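Local coordinates for PA14 domain-containing protein (Clostridium clariflavum, PDB 6QDI), which binds calcium and, as the tandem PA14 region of an RsgI-type anti-sigma factor, probably recognises plant-biomass polysaccharides outside the cell, at residues Y57-T62 with W123-T128; S148-K153 with P288-Y293; P209-Y214 with L252-R257; Y214-S219 with L275-P280. All coordinates share one frame; numbering follows the deposited sequence. Where two conformers were deposited one is given.

Interaction 1 of 4, residues Y57-T62 with W123-T128; sequences YSEEYT and WSSAST
Glu59 reaches across to the turn formed by Ser125, Ala126 and Ser127. Its CB starts over Ser125, 4.1 Å from that residue's CB. Beyond CG the chain is fully extended (chi2 180°), which carries CD out to the turn. There OE1 accepts two bonds: Ser125 OG meets it at 2.7 Å, nearly in line with the C-O bond, and Ser127 N at 2.9 Å on the syn side. OE2 takes the hydroxyl of Ser127 through its syn lone pair, with OG to OE2 at 2.6 Å. Three donors thus hold the carboxylate and fix its rotation. Glutamate suits the place because it is long enough to span the gap and offers two acceptors, while the serines are small enough to sit in a turn and still donate.

The turn links the end of strand 117-125 to Thr128, with Ser125 and Thr128 bonded to each other through both backbone N-H and C=O groups. Before it, that strand runs antiparallel to strand 59-68 in one sheet of the first PA14 domain, and Thr62 and Ser124 form a hydrogen-bonded pair there.

Two tyrosines receive serine methylenes on a face. Ser127 CB stands over the centre of the Tyr57 ring, 3.5 Å from its centroid, while Thr128 OG1 lies at the ring's edge, 3.3 Å from Tyr57 CD2. Ser125 CB covers the centre of the Tyr61 ring in the same manner. The buried Tyr61 also runs side by side with Trp123, its CD2 3.7 Å from Trp123 CE3, and the planes are inclined at 40°.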
loop_
_atom_site.group_PDB
_atom_site.type_symbol
_atom_site.label_atom_id
_atom_site.label_comp_id
_atom_site.label_asym_id
_atom_site.label_seq_id
_atom_site.Cartn_x
_atom_site.Cartn_y
_atom_site.Cartn_z
ATOM N N TYR A 57 22.814 26.935 -2.328
ATOM C CA TYR A 57 22.905 28.261 -1.709
ATOM C C TYR A 57 22.412 28.284 -0.277
ATOM O O TYR A 57 21.577 27.444 0.110
ATOM C CB TYR A 57 22.108 29.280 -2.535
ATOM C CG TYR A 57 22.444 29.231 -4.030
ATOM C CD1 TYR A 57 23.606 29.787 -4.518
ATOM C CD2 TYR A 57 21.578 28.607 -4.944
ATOM C CE1 TYR A 57 23.922 29.729 -5.878
ATOM C CE2 TYR A 57 21.876 28.537 -6.297
ATOM C CZ TYR A 57 23.036 29.095 -6.763
ATOM O OH TYR A 57 23.332 29.046 -8.107
ATOM N N SER A 58 22.937 29.235 0.510
ATOM C CA SER A 58 22.454 29.555 1.866
ATOM C C SER A 58 21.320 30.577 1.805
ATOM O O SER A 58 21.515 31.781 1.886
ATOM C CB SER A 58 23.598 30.004 2.788
ATOM O OG SER A 58 24.532 28.953 2.920
ATOM N N GLU A 59 20.117 30.051 1.539
ATOM C CA GLU A 59 18.959 30.858 1.184
ATOM C C GLU A 59 17.685 30.177 1.661
ATOM O O GLU A 59 17.679 28.968 1.973
ATOM C CB GLU A 59 18.907 31.057 -0.359
ATOM C CG GLU A 59 20.024 31.937 -0.880
ATOM C CD GLU A 59 20.023 32.171 -2.384
ATOM O OE1 GLU A 59 19.253 31.510 -3.111
ATOM O OE2 GLU A 59 20.852 33.005 -2.833
ATOM N N GLU A 60 16.619 30.970 1.756
ATOM C CA GLU A 60 15.261 30.427 1.933
ATOM C C GLU A 60 14.827 29.779 0.624
ATOM O O GLU A 60 14.652 30.461 -0.398
ATOM C CB GLU A 60 14.256 31.489 2.359
ATOM C CG GLU A 60 12.943 30.862 2.765
ATOM C CD GLU A 60 11.923 31.843 3.273
ATOM O OE1 GLU A 60 11.720 32.882 2.606
ATOM O OE2 GLU A 60 11.263 31.541 4.298
ATOM N N TYR A 61 14.577 28.467 0.696
ATOM C CA TYR A 61 14.061 27.703 -0.449
ATOM C C TYR A 61 12.566 27.575 -0.363
ATOM O O TYR A 61 11.992 27.448 0.728
ATOM C CB TYR A 61 14.697 26.312 -0.489
ATOM C CG TYR A 61 16.045 26.320 -1.161
ATOM C CD1 TYR A 61 17.182 26.768 -0.482
ATOM C CD2 TYR A 61 16.190 25.941 -2.482
ATOM C CE1 TYR A 61 18.412 26.811 -1.102
ATOM C CE2 TYR A 61 17.437 25.983 -3.105
ATOM C CZ TYR A 61 18.551 26.410 -2.410
ATOM O OH TYR A 61 19.807 26.449 -2.983
ATOM N N THR A 62 11.927 27.657 -1.531
ATOM C CA THR A 62 10.533 27.264 -1.693
ATOM C C THR A 62 10.478 25.951 -2.433
ATOM O O THR A 62 11.186 25.792 -3.438
ATOM C CB THR A 62 9.738 28.316 -2.478
ATOM O OG1 THR A 62 9.832 29.566 -1.789
ATOM C CG2 THR A 62 8.271 27.936 -2.590
ATOM N N TRP A 123 11.798 23.325 -6.908
ATOM C CA TRP A 123 12.317 24.264 -5.911
ATOM C C TRP A 123 12.668 25.597 -6.567
ATOM O O TRP A 123 12.829 25.701 -7.775
ATOM C CB TRP A 123 13.504 23.694 -5.099
ATOM C CG TRP A 123 14.775 23.385 -5.840
ATOM C CD1 TRP A 123 15.049 23.564 -7.180
ATOM C CD2 TRP A 123 15.967 22.906 -5.245
ATOM N NE1 TRP A 123 16.327 23.151 -7.441
ATOM C CE2 TRP A 123 16.916 22.747 -6.266
ATOM C CE3 TRP A 123 16.302 22.540 -3.953
ATOM C CZ2 TRP A 123 18.195 22.256 -6.015
ATOM C CZ3 TRP A 123 17.573 22.063 -3.699
ATOM C CH2 TRP A 123 18.494 21.902 -4.721
ATOM N N SER A 124 12.748 26.630 -5.728
ATOM C CA SER A 124 13.326 27.909 -6.119
ATOM C C SER A 124 13.956 28.547 -4.869
ATOM O O SER A 124 13.665 28.201 -3.718
ATOM C CB SER A 124 12.280 28.844 -6.711
ATOM O OG SER A 124 11.366 29.303 -5.737
ATOM N N SER A 125 14.813 29.517 -5.131
ATOM C CA SER A 125 15.343 30.405 -4.096
ATOM C C SER A 125 15.784 31.681 -4.791
ATOM O O SER A 125 15.684 31.789 -6.021
ATOM C CB SER A 125 16.490 29.725 -3.372
ATOM O OG SER A 125 17.682 29.622 -4.145
ATOM N N ALA A 126 16.341 32.627 -4.055
ATOM C CA ALA A 126 16.826 33.864 -4.697
ATOM C C ALA A 126 17.761 33.582 -5.840
ATOM O O ALA A 126 17.650 34.235 -6.913
ATOM C CB ALA A 126 17.479 34.748 -3.676
ATOM N N SER A 127 18.643 32.604 -5.685
ATOM C CA SER A 127 19.624 32.260 -6.712
ATOM C C SER A 127 19.298 31.010 -7.528
ATOM O O SER A 127 20.058 30.630 -8.419
ATOM C CB SER A 127 20.995 32.079 -6.057
ATOM O OG SER A 127 21.368 33.255 -5.343
ATOM N N THR A 128 18.195 30.329 -7.191
ATOM C CA THR A 128 17.767 29.108 -7.889
ATOM C C THR A 128 16.509 29.404 -8.679
ATOM O O THR A 128 15.418 29.574 -8.088
ATOM C CB THR A 128 17.461 27.973 -6.906
ATOM O OG1 THR A 128 18.578 27.795 -6.033
ATOM C CG2 THR A 128 17.163 26.657 -7.636
HETATM O O HOH W 1 22.086 31.892 -9.700
HETATM O O HOH W 2 15.724 32.811 -1.230
#

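Interaction 2 of 4, residues S148-K153 with P288-Y293; sequences SSIPGK and PQSCLY
The Tyr293 ring meets the Lys153 backbone obliquely, neither face-on nor edge-on, with CE2 3.6 Å from Lys153 O, while its hydroxyl oxygen OH lies 3.4 Å from Lys153 CB. Another flat group, the carbonyl of Ile150, accepts the hydroxyl of Ser290, OG to O 2.8 Å; the donor stands above the carbonyl plane, 46° out of it.

Segment 148-153 belongs to the connection that leads from the first PA14 domain into strand 157-162 of the second. It lies against a short 3-10 turn, 289-291, near the C-terminus. An ST turn shapes its start, since Ser148 OG accepts from Ile150 N at 3.0 Å. Gly152 passes close to Ser290 O with phi at 149°; a CB here would run into that oxygen and into the preceding carbonyl, so glycine lets the backbone run close to the turn.

On the apolar side the puckered ring of Pro288 is met at CB by Ser148 CB, 3.7 Å away, and at CG by Ile150 CD1, 4.1 Å away. Ile150 also places its CG2 3.7 Å from Cys291 SG. Ile150, Cys291 and Pro288 each touch Trp277 of strand 271-279 as well.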
loop_
_atom_site.group_PDB
_atom_site.type_symbol
_atom_site.label_atom_id
_atom_site.label_comp_id
_atom_site.label_asym_id
_atom_site.label_seq_id
_atom_site.Cartn_x
_atom_site.Cartn_y
_atom_site.Cartn_z
ATOM N N SER A 148 8.196 -10.791 5.148
ATOM C CA SER A 148 8.176 -11.706 6.250
ATOM C C SER A 148 9.379 -12.649 6.275
ATOM O O SER A 148 9.849 -13.117 5.245
ATOM C CB SER A 148 6.935 -12.573 6.149
ATOM O OG SER A 148 6.871 -13.569 7.137
ATOM N N SER A 149 9.819 -12.954 7.490
ATOM C CA SER A 149 10.857 -13.940 7.745
ATOM C C SER A 149 10.340 -15.364 7.786
ATOM O O SER A 149 11.126 -16.298 7.935
ATOM C CB SER A 149 11.591 -13.651 9.074
ATOM O OG SER A 149 10.723 -13.874 10.167
ATOM N N ILE A 150 9.028 -15.564 7.715
ATOM C CA ILE A 150 8.470 -16.900 7.896
ATOM C C ILE A 150 8.690 -17.663 6.581
ATOM O O ILE A 150 8.214 -17.238 5.520
ATOM C CB ILE A 150 6.988 -16.866 8.252
ATOM C CG1 ILE A 150 6.731 -16.065 9.538
ATOM C CG2 ILE A 150 6.422 -18.270 8.317
ATOM C CD1 ILE A 150 5.268 -15.829 9.820
ATOM N N PRO A 151 9.411 -18.802 6.624
ATOM C CA PRO A 151 9.674 -19.552 5.378
ATOM C C PRO A 151 8.433 -20.337 4.964
ATOM O O PRO A 151 7.443 -20.449 5.699
ATOM C CB PRO A 151 10.851 -20.450 5.763
ATOM C CG PRO A 151 10.561 -20.714 7.215
ATOM C CD PRO A 151 10.004 -19.460 7.794
ATOM N N GLY A 152 8.507 -20.884 3.772
ATOM C CA GLY A 152 7.455 -21.772 3.270
ATOM C C GLY A 152 7.352 -21.648 1.763
ATOM O O GLY A 152 7.886 -20.731 1.165
ATOM N N LYS A 153 6.641 -22.597 1.167
ATOM C CA LYS A 153 6.533 -22.734 -0.294
ATOM C C LYS A 153 5.251 -22.146 -0.884
ATOM O O LYS A 153 4.979 -22.348 -2.064
ATOM C CB LYS A 153 6.706 -24.217 -0.680
ATOM C CG LYS A 153 8.008 -24.865 -0.226
ATOM C CD LYS A 153 9.286 -24.157 -0.647
ATOM C CE LYS A 153 10.593 -24.730 -0.034
ATOM N NZ LYS A 153 11.853 -23.950 -0.454
ATOM N N PRO A 288 1.634 -14.380 5.584
ATOM C CA PRO A 288 2.516 -14.169 4.449
ATOM C C PRO A 288 2.267 -15.141 3.297
ATOM O O PRO A 288 1.753 -16.251 3.498
ATOM C CB PRO A 288 3.909 -14.422 5.047
ATOM C CG PRO A 288 3.622 -15.504 6.075
ATOM C CD PRO A 288 2.292 -15.109 6.686
ATOM N N GLN A 289 2.703 -14.724 2.125
ATOM C CA GLN A 289 2.615 -15.537 0.929
ATOM C C GLN A 289 3.188 -16.937 1.152
ATOM O O GLN A 289 2.653 -17.915 0.641
ATOM C CB GLN A 289 3.344 -14.819 -0.201
ATOM C CG GLN A 289 3.303 -15.544 -1.538
ATOM C CD GLN A 289 3.990 -14.754 -2.612
ATOM O OE1 GLN A 289 5.010 -14.129 -2.346
ATOM N NE2 GLN A 289 3.477 -14.791 -3.824
ATOM N N SER A 290 4.295 -17.016 1.893
ATOM C CA SER A 290 4.955 -18.280 2.104
ATOM C C SER A 290 4.081 -19.333 2.746
ATOM O O SER A 290 4.401 -20.520 2.638
ATOM C CB SER A 290 6.193 -18.044 2.985
ATOM O OG SER A 290 5.781 -17.544 4.236
ATOM N N CYS A 291 3.015 -18.920 3.438
ATOM C CA CYS A 291 2.097 -19.848 4.078
ATOM C C CYS A 291 0.731 -19.966 3.422
ATOM O O CYS A 291 -0.135 -20.664 3.953
ATOM C CB CYS A 291 1.950 -19.463 5.543
ATOM S SG CYS A 291 3.478 -19.663 6.502
ATOM N N LEU A 292 0.532 -19.329 2.246
ATOM C CA LEU A 292 -0.741 -19.320 1.564
ATOM C C LEU A 292 -0.638 -20.136 0.279
ATOM O O LEU A 292 0.295 -19.956 -0.514
ATOM C CB LEU A 292 -1.128 -17.888 1.209
ATOM C CG LEU A 292 -1.382 -16.968 2.416
ATOM C CD1 LEU A 292 -1.590 -15.530 1.941
ATOM C CD2 LEU A 292 -2.520 -17.458 3.281
ATOM N N TYR A 293 -1.636 -21.021 0.071
ATOM C CA TYR A 293 -1.692 -21.826 -1.133
ATOM C C TYR A 293 -3.069 -21.778 -1.732
ATOM O O TYR A 293 -4.078 -21.749 -1.010
ATOM C CB TYR A 293 -1.363 -23.295 -0.806
ATOM C CG TYR A 293 0.020 -23.530 -0.292
ATOM C CD1 TYR A 293 0.354 -23.240 1.037
ATOM C CD2 TYR A 293 1.019 -24.027 -1.097
ATOM C CE1 TYR A 293 1.632 -23.465 1.525
ATOM C CE2 TYR A 293 2.283 -24.265 -0.602
ATOM C CZ TYR A 293 2.588 -24.014 0.707
ATOM O OH TYR A 293 3.847 -24.289 1.182
#

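Interaction 3 of 4, residues P209-Y214 with L252-R257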
loop_
_atom_site.group_PDB
_atom_site.type_symbol
_atom_site.label_atom_id
_atom_site.label_comp_id
_atom_site.label_asym_id
_atom_site.label_seq_id
_atom_site.Cartn_x
_atom_site.Cartn_y
_atom_site.Cartn_z
ATOM N N PRO A 209 3.301 -22.754 10.024
ATOM C CA PRO A 209 4.756 -22.883 10.057
ATOM C C PRO A 209 5.319 -23.514 11.321
ATOM O O PRO A 209 6.376 -24.136 11.249
ATOM C CB PRO A 209 5.232 -21.436 9.936
ATOM C CG PRO A 209 4.086 -20.610 10.487
ATOM C CD PRO A 209 2.862 -21.344 10.047
ATOM N N TYR A 210 4.652 -23.334 12.445
ATOM C CA TYR A 210 5.175 -23.670 13.791
ATOM C C TYR A 210 4.106 -24.274 14.649
ATOM O O TYR A 210 2.951 -23.842 14.595
ATOM C CB TYR A 210 5.713 -22.396 14.507
ATOM C CG TYR A 210 6.638 -21.535 13.679
ATOM C CD1 TYR A 210 7.850 -22.028 13.205
ATOM C CD2 TYR A 210 6.307 -20.229 13.376
ATOM C CE1 TYR A 210 8.690 -21.246 12.406
ATOM C CE2 TYR A 210 7.152 -19.454 12.599
ATOM C CZ TYR A 210 8.334 -19.967 12.112
ATOM O OH TYR A 210 9.118 -19.170 11.315
ATOM N N ASP A 211 4.458 -25.258 15.478
ATOM C CA ASP A 211 3.506 -25.754 16.432
ATOM C C ASP A 211 3.169 -24.664 17.495
ATOM O O ASP A 211 4.062 -24.077 18.081
ATOM C CB ASP A 211 4.084 -26.936 17.246
ATOM C CG ASP A 211 4.249 -28.218 16.554
ATOM O OD1 ASP A 211 3.894 -28.381 15.376
ATOM O OD2 ASP A 211 4.744 -29.138 17.246
ATOM N N GLY A 212 1.884 -24.470 17.742
ATOM C CA GLY A 212 1.420 -23.613 18.845
ATOM C C GLY A 212 0.067 -23.019 18.532
ATOM O O GLY A 212 -0.640 -23.489 17.655
ATOM N N ASP A 213 -0.316 -22.006 19.304
ATOM C CA ASP A 213 -1.616 -21.377 19.240
ATOM C C ASP A 213 -1.590 -20.127 18.366
ATOM O O ASP A 213 -0.669 -19.316 18.470
ATOM C CB ASP A 213 -2.124 -20.979 20.631
ATOM C CG ASP A 213 -2.761 -22.125 21.419
ATOM O OD1 ASP A 213 -2.558 -23.315 21.133
ATOM O OD2 ASP A 213 -3.518 -21.824 22.349
ATOM N N TYR A 214 -2.608 -20.026 17.509
ATOM C CA TYR A 214 -2.747 -18.927 16.558
ATOM C C TYR A 214 -4.078 -18.230 16.755
ATOM O O TYR A 214 -5.071 -18.846 17.085
ATOM C CB TYR A 214 -2.648 -19.432 15.130
ATOM C CG TYR A 214 -1.293 -19.963 14.746
ATOM C CD1 TYR A 214 -0.839 -21.196 15.220
ATOM C CD2 TYR A 214 -0.476 -19.283 13.862
ATOM C CE1 TYR A 214 0.406 -21.679 14.865
ATOM C CE2 TYR A 214 0.739 -19.758 13.481
ATOM C CZ TYR A 214 1.198 -20.976 13.979
ATOM O OH TYR A 214 2.444 -21.432 13.600
ATOM N N LEU A 252 -2.536 -25.374 16.590
ATOM C CA LEU A 252 -2.215 -25.866 15.250
ATOM C C LEU A 252 -0.825 -26.483 15.280
ATOM O O LEU A 252 0.003 -26.221 16.171
ATOM C CB LEU A 252 -2.282 -24.714 14.242
ATOM C CG LEU A 252 -3.656 -24.067 14.067
ATOM C CD1 LEU A 252 -3.543 -22.794 13.233
ATOM C CD2 LEU A 252 -4.666 -25.039 13.480
ATOM N N LYS A 253 -0.577 -27.327 14.292
ATOM C CA LYS A 253 0.699 -28.022 14.152
ATOM C C LYS A 253 1.446 -27.595 12.923
ATOM O O LYS A 253 0.838 -27.332 11.879
ATOM C CB LYS A 253 0.497 -29.536 14.103
ATOM C CG LYS A 253 -0.227 -30.065 15.322
ATOM C CD LYS A 253 0.546 -29.798 16.599
ATOM C CE LYS A 253 -0.118 -30.485 17.774
ATOM N NZ LYS A 253 0.390 -29.959 19.068
ATOM N N ALA A 254 2.752 -27.587 13.017
ATOM C CA ALA A 254 3.581 -27.339 11.859
ATOM C C ALA A 254 3.168 -28.269 10.715
ATOM O O ALA A 254 3.050 -29.478 10.901
ATOM C CB ALA A 254 5.042 -27.501 12.184
ATOM N N GLY A 255 2.994 -27.693 9.529
ATOM C CA GLY A 255 2.582 -28.477 8.349
ATOM C C GLY A 255 1.107 -28.682 8.210
ATOM O O GLY A 255 0.653 -29.153 7.183
ATOM N N GLN A 256 0.307 -28.321 9.213
ATOM C CA GLN A 256 -1.110 -28.473 9.124
ATOM C C GLN A 256 -1.660 -27.554 8.032
ATOM O O GLN A 256 -1.225 -26.422 7.906
ATOM C CB GLN A 256 -1.750 -28.139 10.487
ATOM C CG GLN A 256 -3.248 -28.240 10.537
ATOM C CD GLN A 256 -3.814 -28.137 11.908
ATOM O OE1 GLN A 256 -3.072 -28.121 12.911
ATOM N NE2 GLN A 256 -5.134 -28.119 11.980
ATOM N N ARG A 257 -2.618 -28.043 7.254
ATOM C CA ARG A 257 -3.267 -27.272 6.211
ATOM C C ARG A 257 -4.635 -26.899 6.723
ATOM O O ARG A 257 -5.484 -27.747 6.995
ATOM C CB ARG A 257 -3.328 -28.047 4.894
ATOM C CG ARG A 257 -2.045 -27.965 4.115
ATOM C CD ARG A 257 -1.952 -28.989 3.003
ATOM N NE ARG A 257 -3.170 -29.114 2.196
ATOM C CZ ARG A 257 -3.493 -28.426 1.097
ATOM N NH1 ARG A 257 -4.647 -28.666 0.504
ATOM N NH2 ARG A 257 -2.731 -27.448 0.617
HETATM O O HOH W 3 3.127 -30.825 18.766
#
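Backbone bonds join Gly212 and Leu252 as an antiparallel hydrogen-bonded pair, with Gly212 N to Leu252 O at 3.0 Å and Leu252 N to Gly212 O at 2.9 Å. Gly212 has phi near 152°, where a CB would press against the carbonyl oxygen of Asp211.

Side-chain polar bonds continue the pairing where the backbones leave it. Asp211 OD1 accepts the N-H of Ala254 at 2.7 Å, the donor nearly in line with the C-O bond and the N-H pointing almost straight at the oxygen (169°). Aspartate is short enough to do this from the neighbouring backbone. Its other oxygen, OD2, accepts a hydrogen bond from a water that in turn accepts one from Lys253 NZ, so the two opposite charges meet through solvent; OD2 and NZ themselves are 4.8 Å apart. Within the turn, Gln256 OE1 accepts from Lys253 N at 3.0 Å, complementing the backbone bond that closes the type II turn from Lys253 to Gln256. Gly255 occupies the third position of this turn, where a positive phi favours glycine.

Apolar contact comes from Leu252, whose CD1 is 3.7 Å from Tyr214 CD1 and approaches that ring obliquely. The leucine is buried; so is the tyrosine ring, and its hydroxyl is satisfied by donating to Tyr210 O, 2.7 Å from Tyr214 OH. Ala254, whose methyl is small, lies beside Pro209 O.

The pair stands where strand 212-220 begins and strand 242-252 ends, neighbours in one sheet of the second PA14 domain. Beyond the turn the chain enters strand 257-266 of the other sheet, and strand 282-283 packs against Pro209, Tyr210 and Tyr214.

Interaction 4 of 4, residues Y214-S219 with L275-P280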
loop_
_atom_site.group_PDB
_atom_site.type_symbol
_atom_site.label_atom_id
_atom_site.label_comp_id
_atom_site.label_asym_id
_atom_site.label_seq_id
_atom_site.Cartn_x
_atom_site.Cartn_y
_atom_site.Cartn_z
ATOM N N TYR A 214 -2.608 -20.026 17.509
ATOM C CA TYR A 214 -2.747 -18.927 16.558
ATOM C C TYR A 214 -4.078 -18.230 16.755
ATOM O O TYR A 214 -5.071 -18.846 17.085
ATOM C CB TYR A 214 -2.648 -19.432 15.130
ATOM C CG TYR A 214 -1.293 -19.963 14.746
ATOM C CD1 TYR A 214 -0.839 -21.196 15.220
ATOM C CD2 TYR A 214 -0.476 -19.283 13.862
ATOM C CE1 TYR A 214 0.406 -21.679 14.865
ATOM C CE2 TYR A 214 0.739 -19.758 13.481
ATOM C CZ TYR A 214 1.198 -20.976 13.979
ATOM O OH TYR A 214 2.444 -21.432 13.600
ATOM N N VAL A 215 -4.085 -16.937 16.452
ATOM C CA VAL A 215 -5.318 -16.145 16.321
ATOM C C VAL A 215 -5.273 -15.476 14.948
ATOM O O VAL A 215 -4.258 -14.932 14.580
ATOM C CB VAL A 215 -5.400 -15.073 17.445
ATOM C CG1 VAL A 215 -6.559 -14.128 17.212
ATOM C CG2 VAL A 215 -5.559 -15.768 18.804
ATOM N N PHE A 216 -6.403 -15.514 14.247
ATOM C CA PHE A 216 -6.540 -14.790 12.981
ATOM C C PHE A 216 -7.346 -13.512 13.198
ATOM O O PHE A 216 -8.348 -13.509 13.925
ATOM C CB PHE A 216 -7.227 -15.659 11.938
ATOM C CG PHE A 216 -6.453 -16.873 11.608
ATOM C CD1 PHE A 216 -5.470 -16.823 10.635
ATOM C CD2 PHE A 216 -6.695 -18.070 12.209
ATOM C CE1 PHE A 216 -4.731 -17.940 10.291
ATOM C CE2 PHE A 216 -5.948 -19.188 11.895
ATOM C CZ PHE A 216 -4.947 -19.117 10.938
ATOM N N TYR A 217 -6.894 -12.451 12.547
ATOM C CA TYR A 217 -7.538 -11.135 12.598
ATOM C C TYR A 217 -7.939 -10.754 11.189
ATOM O O TYR A 217 -7.127 -10.792 10.258
ATOM C CB TYR A 217 -6.602 -10.076 13.134
ATOM C CG TYR A 217 -6.098 -10.302 14.545
ATOM C CD1 TYR A 217 -5.045 -11.139 14.843
ATOM C CD2 TYR A 217 -6.716 -9.655 15.596
ATOM C CE1 TYR A 217 -4.634 -11.315 16.172
ATOM C CE2 TYR A 217 -6.294 -9.822 16.899
ATOM C CZ TYR A 217 -5.254 -10.660 17.167
ATOM O OH TYR A 217 -4.802 -10.881 18.456
ATOM N N VAL A 218 -9.176 -10.309 11.039
ATOM C CA VAL A 218 -9.636 -9.758 9.767
ATOM C C VAL A 218 -10.051 -8.323 10.023
ATOM O O VAL A 218 -10.972 -8.053 10.818
ATOM C CB VAL A 218 -10.816 -10.555 9.207
ATOM C CG1 VAL A 218 -11.344 -9.942 7.932
ATOM C CG2 VAL A 218 -10.382 -11.970 8.937
ATOM N N SER A 219 -9.378 -7.391 9.356
ATOM C CA SER A 219 -9.743 -5.962 9.418
ATOM C C SER A 219 -10.405 -5.619 8.096
ATOM O O SER A 219 -9.873 -5.943 7.065
ATOM C CB SER A 219 -8.497 -5.137 9.612
ATOM O OG SER A 219 -7.818 -5.473 10.791
ATOM N N LEU A 275 -5.882 -9.791 6.143
ATOM C CA LEU A 275 -5.860 -11.062 6.898
ATOM C C LEU A 275 -4.515 -11.143 7.623
ATOM O O LEU A 275 -3.462 -11.237 6.990
ATOM C CB LEU A 275 -6.069 -12.270 5.983
ATOM C CG LEU A 275 -6.020 -13.616 6.686
ATOM C CD1 LEU A 275 -7.161 -13.806 7.668
ATOM C CD2 LEU A 275 -5.999 -14.755 5.684
ATOM N N GLU A 276 -4.595 -11.115 8.956
ATOM C CA GLU A 276 -3.419 -11.175 9.813
ATOM C C GLU A 276 -3.506 -12.359 10.756
ATOM O O GLU A 276 -4.588 -12.954 10.949
ATOM C CB GLU A 276 -3.320 -9.889 10.637
ATOM C CG GLU A 276 -3.068 -8.611 9.834
ATOM C CD GLU A 276 -3.023 -7.398 10.749
ATOM O OE1 GLU A 276 -4.034 -7.157 11.427
ATOM O OE2 GLU A 276 -1.947 -6.780 10.891
ATOM N N TRP A 277 -2.370 -12.670 11.368
ATOM C CA TRP A 277 -2.327 -13.644 12.436
ATOM C C TRP A 277 -1.345 -13.255 13.485
ATOM O O TRP A 277 -0.459 -12.455 13.270
ATOM C CB TRP A 277 -2.035 -15.063 11.944
ATOM C CG TRP A 277 -0.768 -15.316 11.214
ATOM C CD1 TRP A 277 0.250 -14.466 10.935
ATOM C CD2 TRP A 277 -0.392 -16.578 10.627
ATOM N NE1 TRP A 277 1.220 -15.112 10.217
ATOM C CE2 TRP A 277 0.839 -16.409 10.026
ATOM C CE3 TRP A 277 -1.018 -17.830 10.544
ATOM C CZ2 TRP A 277 1.461 -17.438 9.308
ATOM C CZ3 TRP A 277 -0.397 -18.856 9.855
ATOM C CH2 TRP A 277 0.811 -18.640 9.253
ATOM N N GLU A 278 -1.504 -13.896 14.636
ATOM C CA GLU A 278 -0.485 -13.937 15.695
ATOM C C GLU A 278 -0.307 -15.388 16.035
ATOM O O GLU A 278 -1.247 -16.161 16.015
ATOM C CB GLU A 278 -0.865 -13.059 16.855
ATOM C CG GLU A 278 -1.284 -13.641 18.138
ATOM C CD GLU A 278 -1.600 -12.523 19.092
ATOM O OE1 GLU A 278 -0.797 -12.196 19.961
ATOM O OE2 GLU A 278 -2.638 -11.930 18.881
ATOM N N GLY A 279 0.919 -15.761 16.389
ATOM C CA GLY A 279 1.220 -17.159 16.686
ATOM C C GLY A 279 2.551 -17.271 17.356
ATOM O O GLY A 279 3.170 -16.258 17.740
ATOM N N PRO A 280 3.059 -18.498 17.492
ATOM C CA PRO A 280 4.333 -18.698 18.180
ATOM C C PRO A 280 5.488 -18.041 17.420
ATOM O O PRO A 280 5.769 -18.392 16.277
ATOM C CB PRO A 280 4.478 -20.222 18.207
ATOM C CG PRO A 280 3.456 -20.755 17.302
ATOM C CD PRO A 280 2.445 -19.754 17.035
HETATM O O HOH W 4 -6.372 -7.717 10.275
#
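Trp277 meets Tyr214 and Phe216 because its CG sits between the backbone N and the carbonyl carbon (chi1 59°), and the indole then lies side by side with both rings. Trp277 CE3 is 3.7 Å from Tyr214 CD2 and equally far from Phe216 CE1; the Tyr214 plane is inclined to the indole by 45°. On one face of the Tyr214 ring Pro280 CD rests, 3.5 Å from CZ, toward the rim, with Gly279 CA beside it. A glycine there leaves the ring room to lie close.

Strands 212-220 and 271-279 run antiparallel in a sheet of the PA14 beta-sandwich. Phe216, Val218, Leu275 and Trp277 share its buried face, where Val218 CG2 touches Leu275 CD1 at 3.9 Å. Val215, Tyr217, Glu276 and Glu278 occupy the more exposed face, with Val215-Glu278 and Tyr217-Glu276 as hydrogen-bonded pairs.

On that face Glu278 OE2 approaches the edge of the Tyr217 ring, in its plane; Tyr217 OH to Glu278 OE2 is modelled at 2.4 Å, a hydrogen bond whose very short length is doubtful. A water lies 2.7 Å from both Glu276 OE1 and Ser219 OG; Ser219 OG is also hydrogen-bonded to Thr244, and Glu276 OE1 forms a salt bridge with Arg284, which lies in cation-pi contact with Tyr217.

In the fold
Interaction 1 lies in the first PA14 domain, 49 to 59 Å, centre to centre, from the other three and on the other side of the chain's centre; it closes before any of them opens. Interactions 2, 3 and 4 gather at the second domain, their centres 13 to 14 Å apart, interaction 2 bringing in the interdomain connection. Interaction 2 brackets the other two along the chain, whereas interactions 3 and 4 alternate their segments and share Tyr214 on strand 212-220. All three meet around Pro209 and Trp277, so the connection, the C-terminal turn and one sheet pack together. Interactions 1 to 3 lie away from the calcium sites; interaction 4 comes nearest, the Ser219 side chain about 13 Å from a calcium ion.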